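Local coordinates for GGDEF family protein (Vibrio cholerae, PDB 5GZS) that is a diguanylate cyclase whose periplasmic portion binds arginine and probably senses it to regulate cyclic di-GMP synthesis, at residues A140-L148 / I199-A210; T4-A12 / L30-F40. All coordinates share one frame; numbering follows the deposited sequence.

Interaction 1: residues A140-L148 / I199-A210; sequences AINQLKPML and IQKYQLDIRKQA. With ARG (arginine), chain B.
Tyr202 OH is gripped twice: Lys145 NZ donates to it across the contact at 2.6 Å, and it is also hydrogen-bonded to the carboxylate of Asp13. The lysine chain runs out with CG anti to the backbone N (chi1 -178°), then bends at chi3, which swings the ammonium back to the phenol; the two side chains meet at about a right angle. On its way the chain lies against Ile206, whose CD1 sits 3.5 Å from Lys145 CB. The other branch of that isoleucine, CG2, meets Leu148 CD2 at 3.5 Å and, more loosely, Leu144 CG. Further along, Leu148 CD2 also touches Ala210 CB at 3.8 Å. At the opposite end Ile141 CD1 rests between Ile199 CG2 and Gln203 CB, while Leu144 CD2 presses on Gln203 CB at 3.6 Å. Both polar atoms of the Gln203 amide are held: NE2 donates to Gln200 O, and OE1 accepts from Tyr80 OH and, through an in-plane lone pair, from Arg207 NH1 at 2.8 Å, though that N-H is bent at 134°. The short axes of 144-148 and 199-210 are almost parallel, 4° apart, and the contact packs helix 144-148, which follows the pocket residues Ala140 and Asn142, along the long helix 189-218 of this solute-binding-protein-like region. Since Asp13 shares the phenol, the local negative charge would probably favour a protonated Lys145 at this end of an otherwise oily seam.

Interaction 2: residues T4-A12 / L30-F40; sequences TTYKVATEA and LEIEYVNYPSF. With ARG (arginine), chain B.
Val8 lies at the apolar centre, its two methyls divided between neighbours on the adjoining strand: CG1 meets Ile32 CG2 at 3.5 Å, and CG2 lies 3.4 Å from Tyr34 CD1, the valine and tyrosine side chains running side by side in the same direction. Ile32 CG2 also covers one face of the Tyr34 ring, offset toward the rim, and the phenol beyond it is bonded to Asp22. Helix 15-28 covers the sheet face bearing Val8 and Tyr34, with Thr17 on Val8 and Phe21 on Tyr34. On the opposite face of the sheet, Ala9 CB touches the Tyr37 ring at CE2, with Ile43 of helix 40-49 alongside. Strands 6-10 and 32-36 are the parallel pair of a beta-alpha-beta unit, helix 15-28 being the crossover, and their backbones are laced by six hydrogen bonds from Tyr6 N to Glu31 O through to Tyr37 N to Thr10 O, the last 2.7 Å long and nearly straight at 173°. Toward one end Lys7 and Glu33 lie side by side in a salt bridge, NZ reaching OE1 at 2.7 Å from above the carboxylate plane; the lysine bends at chi2 (-81°) to get there. At the other end CG of the bound arginine lies over one face of the Phe40 ring, offset toward the rim. Beside it Glu11 OE2 accepts from NH2 of the ligand at 3.0 Å, and a water bridges Glu11 OE1 to Pro38 O.

Interaction 1 is the more buried, a helix-to-helix seam nearer the middle of the chain; interaction 2, farther out, is a partly buried strand pair with exposed residues at its margin. They share no helix or strand, and their chemistry differs accordingly: interaction 1 rests on aliphatic side chains with one polar pair across it, interaction 2 on a ladder of backbone bonds with apolar side chains on its faces and a salt bridge at its margin. Their centres are about 21 Å apart, yet they meet at the ligand pocket, where Asn142 ND2 lies 2.5 Å from Glu11 O, a probable hydrogen bond. Both touch the bound arginine: residues 4-12 and 30-40 through a carboxylate and a ring, residues 140-148 through Ala140 and Asn142.

Interaction 1: residues A140-L148 / I199-A210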
loop_
_atom_site.group_PDB
_atom_site.type_symbol
_atom_site.label_atom_id
_atom_site.label_comp_id
_atom_site.label_asym_id
_atom_site.label_seq_id
_atom_site.Cartn_x
_atom_site.Cartn_y
_atom_site.Cartn_z
ATOM N N ALA A 140 3.527 -19.634 -17.506
ATOM C CA ALA A 140 4.742 -19.039 -18.074
ATOM C C ALA A 140 4.594 -18.626 -19.532
ATOM O O ALA A 140 3.562 -18.850 -20.157
ATOM C CB ALA A 140 5.886 -19.996 -17.943
ATOM N N ILE A 141 5.667 -18.042 -20.062
ATOM C CA ILE A 141 5.744 -17.574 -21.447
ATOM C C ILE A 141 5.449 -18.691 -22.448
ATOM O O ILE A 141 4.972 -18.423 -23.547
ATOM C CB ILE A 141 7.145 -16.939 -21.742
ATOM C CG1 ILE A 141 7.177 -16.246 -23.108
ATOM C CG2 ILE A 141 8.245 -17.970 -21.642
ATOM C CD1 ILE A 141 8.436 -15.452 -23.350
ATOM N N ASN A 142 5.705 -19.941 -22.061
ATOM C CA ASN A 142 5.344 -21.106 -22.888
ATOM C C ASN A 142 3.921 -21.069 -23.438
ATOM O O ASN A 142 3.639 -21.548 -24.544
ATOM C CB ASN A 142 5.522 -22.380 -22.081
ATOM C CG ASN A 142 6.919 -22.507 -21.511
ATOM O OD1 ASN A 142 7.328 -21.718 -20.652
ATOM N ND2 ASN A 142 7.661 -23.495 -21.989
ATOM N N GLN A 143 3.020 -20.488 -22.663
ATOM C CA GLN A 143 1.623 -20.462 -23.047
ATOM C C GLN A 143 1.235 -19.215 -23.832
ATOM O O GLN A 143 0.156 -19.171 -24.415
ATOM C CB GLN A 143 0.745 -20.575 -21.809
ATOM C CG GLN A 143 1.051 -21.771 -20.925
ATOM C CD GLN A 143 0.886 -23.102 -21.645
ATOM O OE1 GLN A 143 0.101 -23.214 -22.590
ATOM N NE2 GLN A 143 1.607 -24.131 -21.178
ATOM N N LEU A 144 2.115 -18.220 -23.876
ATOM C CA LEU A 144 1.745 -16.912 -24.402
ATOM C C LEU A 144 1.220 -16.949 -25.840
ATOM O O LEU A 144 0.082 -16.522 -26.113
ATOM C CB LEU A 144 2.933 -15.951 -24.320
ATOM C CG LEU A 144 2.535 -14.501 -24.618
ATOM C CD1 LEU A 144 1.457 -14.061 -23.644
ATOM C CD2 LEU A 144 3.730 -13.568 -24.527
ATOM N N LYS A 145 2.051 -17.440 -26.757
ATOM C CA LYS A 145 1.688 -17.458 -28.169
ATOM C C LYS A 145 0.414 -18.317 -28.407
ATOM O O LYS A 145 -0.551 -17.819 -28.978
ATOM C CB LYS A 145 2.885 -17.919 -29.015
ATOM C CG LYS A 145 2.663 -17.933 -30.528
ATOM C CD LYS A 145 3.927 -18.380 -31.269
ATOM C CE LYS A 145 4.651 -17.160 -31.788
ATOM N NZ LYS A 145 6.115 -17.324 -32.051
ATOM N N PRO A 146 0.374 -19.575 -27.926
ATOM C CA PRO A 146 -0.876 -20.304 -28.195
ATOM C C PRO A 146 -2.087 -19.701 -27.493
ATOM O O PRO A 146 -3.182 -19.714 -28.057
ATOM C CB PRO A 146 -0.593 -21.716 -27.670
ATOM C CG PRO A 146 0.551 -21.546 -26.696
ATOM C CD PRO A 146 1.373 -20.415 -27.234
HETATM N N MSE A 147 -1.897 -19.160 -26.295
HETATM C CA MSE A 147 -3.021 -18.598 -25.547
HETATM C C MSE A 147 -3.586 -17.336 -26.211
HETATM O O MSE A 147 -4.790 -17.215 -26.365
HETATM C CB MSE A 147 -2.610 -18.298 -24.102
HETATM C CG MSE A 147 -3.711 -18.419 -23.079
HETATM SE SE MSE A 147 -4.442 -20.207 -22.967
HETATM C CE MSE A 147 -3.833 -20.743 -21.186
ATOM N N LEU A 148 -2.734 -16.403 -26.618
ATOM C CA LEU A 148 -3.227 -15.176 -27.248
ATOM C C LEU A 148 -3.848 -15.446 -28.611
ATOM O O LEU A 148 -4.626 -14.632 -29.102
ATOM C CB LEU A 148 -2.108 -14.145 -27.388
ATOM C CG LEU A 148 -1.993 -13.124 -26.257
ATOM C CD1 LEU A 148 -1.725 -13.828 -24.951
ATOM C CD2 LEU A 148 -0.897 -12.156 -26.555
ATOM N N ILE A 199 14.181 -12.167 -25.559
ATOM C CA ILE A 199 12.951 -12.671 -24.981
ATOM C C ILE A 199 11.931 -11.556 -24.765
ATOM O O ILE A 199 10.735 -11.735 -25.023
ATOM C CB ILE A 199 13.193 -13.371 -23.638
ATOM C CG1 ILE A 199 14.199 -14.490 -23.806
ATOM C CG2 ILE A 199 11.891 -13.914 -23.092
ATOM C CD1 ILE A 199 13.916 -15.380 -25.009
ATOM N N GLN A 200 12.406 -10.412 -24.275
ATOM C CA GLN A 200 11.516 -9.254 -24.086
ATOM C C GLN A 200 10.890 -8.845 -25.418
ATOM O O GLN A 200 9.680 -8.668 -25.528
ATOM C CB GLN A 200 12.285 -8.092 -23.482
ATOM C CG GLN A 200 11.585 -6.782 -23.555
ATOM C CD GLN A 200 10.970 -6.399 -22.245
ATOM O OE1 GLN A 200 10.092 -7.091 -21.721
ATOM N NE2 GLN A 200 11.462 -5.301 -21.673
ATOM N N LYS A 201 11.735 -8.752 -26.437
ATOM C CA LYS A 201 11.325 -8.422 -27.785
ATOM C C LYS A 201 10.328 -9.456 -28.274
ATOM O O LYS A 201 9.335 -9.128 -28.933
ATOM C CB LYS A 201 12.568 -8.354 -28.707
ATOM C CG LYS A 201 12.296 -8.124 -30.202
ATOM C CD LYS A 201 11.376 -6.916 -30.419
ATOM C CE LYS A 201 11.360 -6.428 -31.870
ATOM N NZ LYS A 201 9.992 -6.130 -32.415
ATOM N N TYR A 202 10.593 -10.714 -27.927
ATOM C CA TYR A 202 9.807 -11.802 -28.453
ATOM C C TYR A 202 8.417 -11.718 -27.903
ATOM O O TYR A 202 7.475 -11.749 -28.666
ATOM C CB TYR A 202 10.444 -13.143 -28.130
ATOM C CG TYR A 202 9.655 -14.342 -28.612
ATOM C CD1 TYR A 202 8.623 -14.877 -27.846
ATOM C CD2 TYR A 202 9.958 -14.955 -29.821
ATOM C CE1 TYR A 202 7.907 -15.981 -28.276
ATOM C CE2 TYR A 202 9.236 -16.064 -30.264
ATOM C CZ TYR A 202 8.224 -16.570 -29.483
ATOM O OH TYR A 202 7.530 -17.666 -29.909
ATOM N N GLN A 203 8.266 -11.584 -26.581
ATOM C CA GLN A 203 6.913 -11.606 -26.005
ATOM C C GLN A 203 6.177 -10.274 -26.183
ATOM O O GLN A 203 4.959 -10.253 -26.326
ATOM C CB GLN A 203 6.949 -12.039 -24.530
ATOM C CG GLN A 203 7.766 -11.201 -23.536
ATOM C CD GLN A 203 7.022 -9.965 -23.036
ATOM O OE1 GLN A 203 5.923 -10.046 -22.479
ATOM N NE2 GLN A 203 7.619 -8.811 -23.262
ATOM N N LEU A 204 6.899 -9.162 -26.202
ATOM C CA LEU A 204 6.218 -7.892 -26.402
ATOM C C LEU A 204 5.595 -7.869 -27.803
ATOM O O LEU A 204 4.499 -7.324 -27.997
ATOM C CB LEU A 204 7.159 -6.696 -26.216
ATOM C CG LEU A 204 6.400 -5.369 -26.109
ATOM C CD1 LEU A 204 5.246 -5.558 -25.129
ATOM C CD2 LEU A 204 7.287 -4.216 -25.672
ATOM N N ASP A 205 6.280 -8.477 -28.771
ATOM C CA ASP A 205 5.764 -8.558 -30.139
ATOM C C ASP A 205 4.463 -9.361 -30.258
ATOM O O ASP A 205 3.522 -8.930 -30.940
ATOM C CB ASP A 205 6.816 -9.156 -31.049
ATOM C CG ASP A 205 7.834 -8.138 -31.510
ATOM O OD1 ASP A 205 7.765 -6.975 -31.077
ATOM O OD2 ASP A 205 8.716 -8.505 -32.311
ATOM N N ILE A 206 4.398 -10.513 -29.600
ATOM C CA ILE A 206 3.167 -11.309 -29.547
ATOM C C ILE A 206 2.031 -10.521 -28.941
ATOM O O ILE A 206 0.891 -10.555 -29.443
ATOM C CB ILE A 206 3.339 -12.596 -28.714
ATOM C CG1 ILE A 206 4.228 -13.591 -29.439
ATOM C CG2 ILE A 206 1.962 -13.244 -28.351
ATOM C CD1 ILE A 206 4.463 -14.842 -28.617
ATOM N N ARG A 207 2.329 -9.825 -27.846
ATOM C CA ARG A 207 1.295 -9.003 -27.197
ATOM C C ARG A 207 0.888 -7.778 -28.035
ATOM O O ARG A 207 -0.281 -7.457 -28.085
ATOM C CB ARG A 207 1.751 -8.599 -25.813
ATOM C CG ARG A 207 1.664 -9.809 -24.897
ATOM C CD ARG A 207 2.574 -9.648 -23.699
ATOM N NE ARG A 207 2.020 -8.710 -22.738
ATOM C CZ ARG A 207 2.753 -7.921 -21.976
ATOM N NH1 ARG A 207 4.072 -7.966 -22.048
ATOM N NH2 ARG A 207 2.160 -7.107 -21.124
ATOM N N LYS A 208 1.820 -7.159 -28.747
ATOM C CA LYS A 208 1.452 -6.085 -29.658
ATOM C C LYS A 208 0.522 -6.566 -30.774
ATOM O O LYS A 208 -0.438 -5.899 -31.148
ATOM C CB LYS A 208 2.696 -5.469 -30.282
ATOM C CG LYS A 208 3.420 -4.510 -29.363
ATOM C CD LYS A 208 4.771 -4.160 -29.950
ATOM C CE LYS A 208 5.444 -3.009 -29.204
ATOM N NZ LYS A 208 6.809 -2.888 -29.769
ATOM N N GLN A 209 0.863 -7.722 -31.337
ATOM C CA GLN A 209 0.127 -8.279 -32.463
ATOM C C GLN A 209 -1.315 -8.552 -32.076
ATOM O O GLN A 209 -2.240 -8.263 -32.835
ATOM C CB GLN A 209 0.793 -9.566 -32.954
ATOM C CG GLN A 209 0.087 -10.220 -34.131
ATOM C CD GLN A 209 -0.185 -11.694 -33.901
ATOM O OE1 GLN A 209 -0.421 -12.125 -32.774
ATOM N NE2 GLN A 209 -0.153 -12.476 -34.975
ATOM N N ALA A 210 -1.501 -9.108 -30.885
ATOM C CA ALA A 210 -2.853 -9.397 -30.380
ATOM C C ALA A 210 -3.593 -8.069 -30.245
ATOM O O ALA A 210 -4.702 -7.924 -30.745
ATOM C CB ALA A 210 -2.810 -10.130 -29.065
HETATM N N ARG B . 9.561 -21.787 -12.986
HETATM C CA ARG B . 8.364 -22.285 -12.324
HETATM C C ARG B . 8.614 -23.657 -11.711
HETATM O O ARG B . 7.941 -24.072 -10.769
HETATM C CB ARG B . 7.206 -22.347 -13.304
HETATM C CG ARG B . 7.410 -23.326 -14.444
HETATM C CD ARG B . 6.367 -23.046 -15.504
HETATM N NE ARG B . 6.421 -23.999 -16.592
HETATM C CZ ARG B . 7.354 -23.998 -17.533
HETATM N NH1 ARG B . 8.330 -23.095 -17.513
HETATM N NH2 ARG B . 7.316 -24.915 -18.485
HETATM O OXT ARG B . 9.498 -24.386 -12.147
#

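Interaction 2: residues T4-A12 / L30-F40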
loop_
_atom_site.group_PDB
_atom_site.type_symbol
_atom_site.label_atom_id
_atom_site.label_comp_id
_atom_site.label_asym_id
_atom_site.label_seq_id
_atom_site.Cartn_x
_atom_site.Cartn_y
_atom_site.Cartn_z
ATOM N N THR A 4 27.041 -38.825 -29.058
ATOM C CA THR A 4 25.780 -39.016 -28.351
ATOM C C THR A 4 24.796 -37.894 -28.665
ATOM O O THR A 4 24.903 -37.233 -29.698
ATOM C CB THR A 4 25.993 -39.089 -26.828
ATOM O OG1 THR A 4 24.769 -39.473 -26.190
ATOM C CG2 THR A 4 26.439 -37.739 -26.287
ATOM N N THR A 5 23.839 -37.685 -27.767
ATOM C CA THR A 5 22.835 -36.644 -27.946
ATOM C C THR A 5 22.184 -36.273 -26.618
ATOM O O THR A 5 21.741 -37.143 -25.868
ATOM C CB THR A 5 21.742 -37.079 -28.939
ATOM O OG1 THR A 5 22.341 -37.423 -30.194
ATOM C CG2 THR A 5 20.738 -35.956 -29.153
ATOM N N TYR A 6 22.128 -34.976 -26.333
ATOM C CA TYR A 6 21.531 -34.487 -25.092
ATOM C C TYR A 6 20.078 -34.114 -25.305
ATOM O O TYR A 6 19.764 -33.270 -26.146
ATOM C CB TYR A 6 22.298 -33.283 -24.547
ATOM C CG TYR A 6 23.740 -33.580 -24.247
ATOM C CD1 TYR A 6 24.120 -34.050 -23.004
ATOM C CD2 TYR A 6 24.727 -33.403 -25.217
ATOM C CE1 TYR A 6 25.450 -34.332 -22.722
ATOM C CE2 TYR A 6 26.059 -33.686 -24.946
ATOM C CZ TYR A 6 26.415 -34.145 -23.696
ATOM O OH TYR A 6 27.731 -34.426 -23.412
ATOM N N LYS A 7 19.192 -34.747 -24.538
ATOM C CA LYS A 7 17.767 -34.505 -24.656
ATOM C C LYS A 7 17.348 -33.380 -23.729
ATOM O O LYS A 7 17.433 -33.507 -22.505
ATOM C CB LYS A 7 16.990 -35.767 -24.326
ATOM C CG LYS A 7 17.440 -36.985 -25.083
ATOM C CD LYS A 7 16.881 -37.055 -26.489
ATOM C CE LYS A 7 17.236 -38.419 -27.094
ATOM N NZ LYS A 7 16.578 -38.698 -28.398
ATOM N N VAL A 8 16.913 -32.263 -24.295
ATOM C CA VAL A 8 16.438 -31.178 -23.445
ATOM C C VAL A 8 14.935 -30.964 -23.644
ATOM O O VAL A 8 14.418 -30.960 -24.771
ATOM C CB VAL A 8 17.240 -29.881 -23.684
ATOM C CG1 VAL A 8 18.408 -30.148 -24.640
ATOM C CG2 VAL A 8 16.351 -28.746 -24.163
ATOM N N ALA A 9 14.246 -30.837 -22.513
ATOM C CA ALA A 9 12.790 -30.839 -22.455
ATOM C C ALA A 9 12.189 -29.506 -22.844
ATOM O O ALA A 9 12.757 -28.454 -22.530
ATOM C CB ALA A 9 12.326 -31.220 -21.047
ATOM N N THR A 10 11.036 -29.550 -23.490
ATOM C CA THR A 10 10.255 -28.354 -23.753
ATOM C C THR A 10 8.745 -28.512 -23.603
ATOM O O THR A 10 8.184 -29.522 -23.945
ATOM C CB THR A 10 10.530 -27.769 -25.136
ATOM O OG1 THR A 10 10.023 -28.630 -26.139
ATOM C CG2 THR A 10 11.971 -27.613 -25.343
ATOM N N GLU A 11 8.104 -27.457 -23.107
ATOM C CA GLU A 11 6.652 -27.425 -22.965
ATOM C C GLU A 11 6.052 -26.252 -23.741
ATOM O O GLU A 11 6.334 -25.091 -23.446
ATOM C CB GLU A 11 6.260 -27.338 -21.489
ATOM C CG GLU A 11 4.847 -27.814 -21.195
ATOM C CD GLU A 11 4.121 -26.915 -20.213
ATOM O OE1 GLU A 11 2.873 -26.872 -20.253
ATOM O OE2 GLU A 11 4.799 -26.248 -19.402
ATOM N N ALA A 12 5.224 -26.568 -24.731
ATOM C CA ALA A 12 4.593 -25.574 -25.553
ATOM C C ALA A 12 5.662 -24.744 -26.242
ATOM O O ALA A 12 6.648 -25.270 -26.657
ATOM C CB ALA A 12 3.691 -24.708 -24.710
ATOM N N LEU A 30 27.590 -28.830 -29.258
ATOM C CA LEU A 30 26.826 -29.940 -28.669
ATOM C C LEU A 30 25.639 -30.319 -29.540
ATOM O O LEU A 30 24.986 -29.456 -30.115
ATOM C CB LEU A 30 26.317 -29.583 -27.267
ATOM C CG LEU A 30 27.330 -29.039 -26.261
ATOM C CD1 LEU A 30 26.624 -28.494 -25.042
ATOM C CD2 LEU A 30 28.304 -30.117 -25.860
ATOM N N GLU A 31 25.353 -31.615 -29.611
ATOM C CA GLU A 31 24.177 -32.114 -30.296
ATOM C C GLU A 31 23.016 -32.037 -29.361
ATOM O O GLU A 31 22.907 -32.835 -28.440
ATOM C CB GLU A 31 24.382 -33.550 -30.779
ATOM C CG GLU A 31 25.373 -33.645 -31.903
ATOM C CD GLU A 31 25.003 -32.743 -33.078
ATOM O OE1 GLU A 31 23.800 -32.472 -33.285
ATOM O OE2 GLU A 31 25.924 -32.298 -33.796
ATOM N N ILE A 32 22.153 -31.062 -29.587
ATOM C CA ILE A 32 20.971 -30.920 -28.768
ATOM C C ILE A 32 19.826 -31.582 -29.494
ATOM O O ILE A 32 19.800 -31.627 -30.721
ATOM C CB ILE A 32 20.654 -29.423 -28.465
ATOM C CG1 ILE A 32 21.657 -28.866 -27.448
ATOM C CG2 ILE A 32 19.243 -29.231 -27.956
ATOM C CD1 ILE A 32 22.127 -29.884 -26.403
ATOM N N GLU A 33 18.906 -32.142 -28.720
ATOM C CA GLU A 33 17.652 -32.658 -29.233
ATOM C C GLU A 33 16.484 -32.221 -28.359
ATOM O O GLU A 33 16.354 -32.686 -27.229
ATOM C CB GLU A 33 17.697 -34.177 -29.293
ATOM C CG GLU A 33 16.377 -34.794 -29.676
ATOM C CD GLU A 33 16.513 -36.250 -30.030
ATOM O OE1 GLU A 33 17.649 -36.779 -29.956
ATOM O OE2 GLU A 33 15.486 -36.868 -30.395
ATOM N N TYR A 34 15.620 -31.357 -28.873
ATOM C CA TYR A 34 14.481 -30.934 -28.070
ATOM C C TYR A 34 13.413 -32.028 -28.023
ATOM O O TYR A 34 13.166 -32.733 -29.012
ATOM C CB TYR A 34 13.900 -29.615 -28.588
ATOM C CG TYR A 34 14.895 -28.491 -28.495
ATOM C CD1 TYR A 34 15.204 -27.914 -27.286
ATOM C CD2 TYR A 34 15.564 -28.042 -29.624
ATOM C CE1 TYR A 34 16.133 -26.909 -27.195
ATOM C CE2 TYR A 34 16.494 -27.049 -29.548
ATOM C CZ TYR A 34 16.781 -26.472 -28.332
ATOM O OH TYR A 34 17.723 -25.454 -28.262
ATOM N N VAL A 35 12.795 -32.169 -26.854
ATOM C CA VAL A 35 11.702 -33.118 -26.662
ATOM C C VAL A 35 10.454 -32.423 -26.111
ATOM O O VAL A 35 10.469 -31.936 -24.978
ATOM C CB VAL A 35 12.156 -34.256 -25.726
ATOM C CG1 VAL A 35 11.032 -35.222 -25.435
ATOM C CG2 VAL A 35 13.318 -34.992 -26.362
ATOM N N ASN A 36 9.386 -32.338 -26.911
ATOM C CA ASN A 36 8.133 -31.730 -26.429
ATOM C C ASN A 36 7.496 -32.592 -25.348
ATOM O O ASN A 36 7.318 -33.799 -25.527
ATOM C CB ASN A 36 7.134 -31.522 -27.575
ATOM C CG ASN A 36 5.932 -30.613 -27.177
ATOM O OD1 ASN A 36 5.487 -30.605 -26.027
ATOM N ND2 ASN A 36 5.413 -29.853 -28.145
ATOM N N TYR A 37 7.178 -31.976 -24.216
ATOM C CA TYR A 37 6.383 -32.632 -23.182
ATOM C C TYR A 37 5.060 -31.907 -23.070
ATOM O O TYR A 37 5.016 -30.678 -23.015
ATOM C CB TYR A 37 7.108 -32.633 -21.843
ATOM C CG TYR A 37 8.230 -33.631 -21.780
ATOM C CD1 TYR A 37 7.990 -34.940 -21.384
ATOM C CD2 TYR A 37 9.534 -33.277 -22.132
ATOM C CE1 TYR A 37 9.020 -35.874 -21.327
ATOM C CE2 TYR A 37 10.565 -34.199 -22.077
ATOM C CZ TYR A 37 10.294 -35.498 -21.674
ATOM O OH TYR A 37 11.291 -36.430 -21.605
ATOM N N PRO A 38 3.961 -32.655 -23.034
ATOM C CA PRO A 38 2.650 -31.989 -23.026
ATOM C C PRO A 38 2.365 -31.202 -21.737
ATOM O O PRO A 38 1.436 -30.384 -21.719
ATOM C CB PRO A 38 1.673 -33.150 -23.188
ATOM C CG PRO A 38 2.420 -34.344 -22.659
ATOM C CD PRO A 38 3.858 -34.123 -22.980
ATOM N N SER A 39 3.148 -31.439 -20.685
ATOM C CA SER A 39 2.969 -30.731 -19.415
ATOM C C SER A 39 4.276 -30.502 -18.655
ATOM O O SER A 39 5.236 -31.284 -18.750
ATOM C CB SER A 39 1.989 -31.497 -18.521
ATOM O OG SER A 39 2.185 -31.186 -17.148
ATOM N N PHE A 40 4.302 -29.432 -17.880
ATOM C CA PHE A 40 5.496 -29.076 -17.127
ATOM C C PHE A 40 5.868 -30.136 -16.097
ATOM O O PHE A 40 7.037 -30.326 -15.765
ATOM C CB PHE A 40 5.293 -27.733 -16.434
ATOM C CG PHE A 40 6.244 -27.481 -15.304
ATOM C CD1 PHE A 40 7.512 -26.992 -15.549
ATOM C CD2 PHE A 40 5.862 -27.719 -14.001
ATOM C CE1 PHE A 40 8.368 -26.744 -14.521
ATOM C CE2 PHE A 40 6.722 -27.476 -12.960
ATOM C CZ PHE A 40 7.975 -26.980 -13.222
HETATM N N ARG B . 9.561 -21.787 -12.986
HETATM C CA ARG B . 8.364 -22.285 -12.324
HETATM C C ARG B . 8.614 -23.657 -11.711
HETATM O O ARG B . 7.941 -24.072 -10.769
HETATM C CB ARG B . 7.206 -22.347 -13.304
HETATM C CG ARG B . 7.410 -23.326 -14.444
HETATM C CD ARG B . 6.367 -23.046 -15.504
HETATM N NE ARG B . 6.421 -23.999 -16.592
HETATM C CZ ARG B . 7.354 -23.998 -17.533
HETATM N NH1 ARG B . 8.330 -23.095 -17.513
HETATM N NH2 ARG B . 7.316 -24.915 -18.485
HETATM O OXT ARG B . 9.498 -24.386 -12.147
HETATM O O HOH W 1 1.112 -27.190 -22.129
#